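Local coordinates for protein polyketide synthase PksL (Bacillus subtilis, PDB 5E1V) that probably dehydrates beta-hydroxyacyl intermediates during bacillaene assembly, through a monomeric dehydratase domain of a trans-AT polyketide synthase split module, at residues 221-226 with 264-269. Numbering follows the deposited sequence.
Sequences ESFSAS and AELKNF
Strands 222-225 and 264-269 run antiparallel, their axes 4.8 Å apart at closest approach and 178° between their directions, with S222–K267 and S224–E265 as the hydrogen-bonded pairs. K267 N gives the shortest bond, 2.8 Å to S222 O, and E265 N meets S224 O at 2.9 Å almost along the C=O axis; S224 N returns a longer bond of 3.3 Å to E265 O. At the 221 end a classic beta bulge sets both E221 and S222 against K267, whose carbonyl O receives two weak bonds, from E221 N and S222 N.

On the face of F223, A225, A264 and L266 the contact is apolar. The F223 ring, with CG anti to the backbone N (chi1 -175°), lies obliquely against strand 264-269: CD1 meets L266 CD1 at 3.8 Å, the two side chains crossing at about a right angle, while CZ reaches A264 CB at 4.0 Å. A225 CB and A264 CB touch as well. An alanine at F223 would probably loosen this face, since it removes the ring that bridges L266 and A264.

The face of S222, S224, E265 and K267 is polar. S222 OG, turned between its own N and C (chi1 54°), lies against K267 CB and shares a water with E265 O, which thus accepts from both S224 N and that water. E265 OE1 forms a salt bridge with K262. At the bulge the E221 side chain runs beside that of K267, the two pointing the same way; K267 bends at its tip, and E221 OE2 stays 4.6 Å from K267 NZ, too far for a salt bridge.

Strand 215-225, which turns a corner at 221, lies between strands 53-59 and 262-273 in this HotDog-clan dehydratase: 221-226 bonds onward to 53-59, and 264-269 to 248-256. Under the apolar face, I35 of helix 34-44 packs against F223 and L266, and F188 meets the F223 ring edge-to-face.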
loop_
_atom_site.group_PDB
_atom_site.type_symbol
_atom_site.label_atom_id
_atom_site.label_comp_id
_atom_site.label_asym_id
_atom_site.label_seq_id
_atom_site.Cartn_x
_atom_site.Cartn_y
_atom_site.Cartn_z
ATOM N N GLU A 221 2.408 -10.462 4.235
ATOM C CA GLU A 221 2.266 -11.450 5.305
ATOM C C GLU A 221 1.235 -10.970 6.359
ATOM O O GLU A 221 0.254 -11.660 6.747
ATOM C CB GLU A 221 3.629 -11.729 5.970
ATOM C CG GLU A 221 3.460 -12.709 7.114
ATOM C CD GLU A 221 4.768 -13.264 7.610
ATOM O OE1 GLU A 221 5.621 -13.617 6.781
ATOM O OE2 GLU A 221 4.923 -13.323 8.843
ATOM N N SER A 222 1.424 -9.723 6.770
ATOM C CA SER A 222 0.533 -9.083 7.746
ATOM C C SER A 222 0.598 -7.568 7.741
ATOM O O SER A 222 1.602 -6.945 7.374
ATOM C CB SER A 222 0.851 -9.508 9.195
ATOM O OG SER A 222 2.153 -9.305 9.485
ATOM N N PHE A 223 -0.502 -7.026 8.208
ATOM C CA PHE A 223 -0.643 -5.640 8.485
ATOM C C PHE A 223 -1.381 -5.520 9.765
ATOM O O PHE A 223 -2.416 -6.137 9.971
ATOM C CB PHE A 223 -1.424 -4.868 7.375
ATOM C CG PHE A 223 -1.448 -3.422 7.625
ATOM C CD1 PHE A 223 -0.368 -2.664 7.330
ATOM C CD2 PHE A 223 -2.501 -2.843 8.177
ATOM C CE1 PHE A 223 -0.367 -1.278 7.521
ATOM C CE2 PHE A 223 -2.553 -1.482 8.387
ATOM C CZ PHE A 223 -1.465 -0.704 8.078
ATOM N N SER A 224 -0.868 -4.647 10.602
ATOM C CA SER A 224 -1.386 -4.407 11.927
ATOM C C SER A 224 -1.203 -2.923 12.177
ATOM O O SER A 224 -0.132 -2.415 11.845
ATOM C CB SER A 224 -0.521 -5.190 12.951
ATOM O OG SER A 224 -1.181 -4.979 14.167
ATOM N N ALA A 225 -2.155 -2.295 12.825
ATOM C CA ALA A 225 -2.164 -0.855 13.072
ATOM C C ALA A 225 -2.963 -0.506 14.361
ATOM O O ALA A 225 -4.056 -1.041 14.605
ATOM C CB ALA A 225 -2.764 -0.126 11.864
ATOM N N SER A 226 -2.324 0.297 15.202
ATOM C CA SER A 226 -2.913 0.864 16.432
ATOM C C SER A 226 -3.516 2.263 16.175
ATOM O O SER A 226 -4.181 2.801 17.017
ATOM C CB SER A 226 -1.832 0.961 17.552
ATOM O OG SER A 226 -0.756 1.856 17.230
ATOM N N ALA A 264 2.073 1.203 13.066
ATOM C CA ALA A 264 1.709 0.173 12.164
ATOM C C ALA A 264 2.904 -0.591 11.615
ATOM O O ALA A 264 4.044 -0.168 11.610
ATOM C CB ALA A 264 0.798 0.702 11.015
ATOM N N GLU A 265 2.624 -1.750 11.078
ATOM C CA GLU A 265 3.660 -2.469 10.364
ATOM C C GLU A 265 3.091 -3.338 9.285
ATOM O O GLU A 265 2.171 -4.108 9.534
ATOM C CB GLU A 265 4.459 -3.369 11.316
ATOM C CG GLU A 265 5.609 -4.126 10.637
ATOM C CD GLU A 265 6.476 -4.852 11.671
ATOM O OE1 GLU A 265 7.429 -4.250 12.181
ATOM O OE2 GLU A 265 6.165 -5.981 12.020
ATOM N N LEU A 266 3.690 -3.239 8.095
ATOM C CA LEU A 266 3.421 -4.200 7.000
ATOM C C LEU A 266 4.541 -5.176 6.933
ATOM O O LEU A 266 5.633 -4.827 6.438
ATOM C CB LEU A 266 3.292 -3.501 5.626
ATOM C CG LEU A 266 2.729 -4.277 4.459
ATOM C CD1 LEU A 266 1.314 -4.736 4.625
ATOM C CD2 LEU A 266 2.780 -3.462 3.226
ATOM N N LYS A 267 4.302 -6.385 7.407
ATOM C CA LYS A 267 5.423 -7.383 7.435
ATOM C C LYS A 267 5.559 -8.213 6.167
ATOM O O LYS A 267 4.588 -8.754 5.647
ATOM C CB LYS A 267 5.243 -8.239 8.693
ATOM C CG LYS A 267 6.317 -9.291 8.994
ATOM C CD LYS A 267 6.110 -9.776 10.449
ATOM C CE LYS A 267 7.033 -10.951 10.819
ATOM N NZ LYS A 267 8.405 -10.727 10.290
ATOM N N ASN A 268 6.794 -8.334 5.639
ATOM C CA ASN A 268 7.085 -9.091 4.393
ATOM C C ASN A 268 6.180 -8.720 3.224
ATOM O O ASN A 268 5.499 -9.521 2.650
ATOM C CB ASN A 268 7.132 -10.576 4.666
ATOM C CG ASN A 268 8.492 -10.973 5.237
ATOM O OD1 ASN A 268 9.518 -10.654 4.638
ATOM N ND2 ASN A 268 8.506 -11.599 6.392
ATOM N N PHE A 269 6.193 -7.434 2.948
ATOM C CA PHE A 269 5.667 -6.905 1.685
ATOM C C PHE A 269 6.551 -7.460 0.552
ATOM O O PHE A 269 7.716 -7.048 0.380
ATOM C CB PHE A 269 5.637 -5.402 1.723
ATOM C CG PHE A 269 5.355 -4.746 0.410
ATOM C CD1 PHE A 269 4.632 -5.371 -0.542
ATOM C CD2 PHE A 269 5.825 -3.475 0.145
ATOM C CE1 PHE A 269 4.381 -4.771 -1.760
ATOM C CE2 PHE A 269 5.620 -2.888 -1.086
ATOM C CZ PHE A 269 4.876 -3.548 -2.045
HETATM O O HOH W 1 2.120 -6.638 10.730
#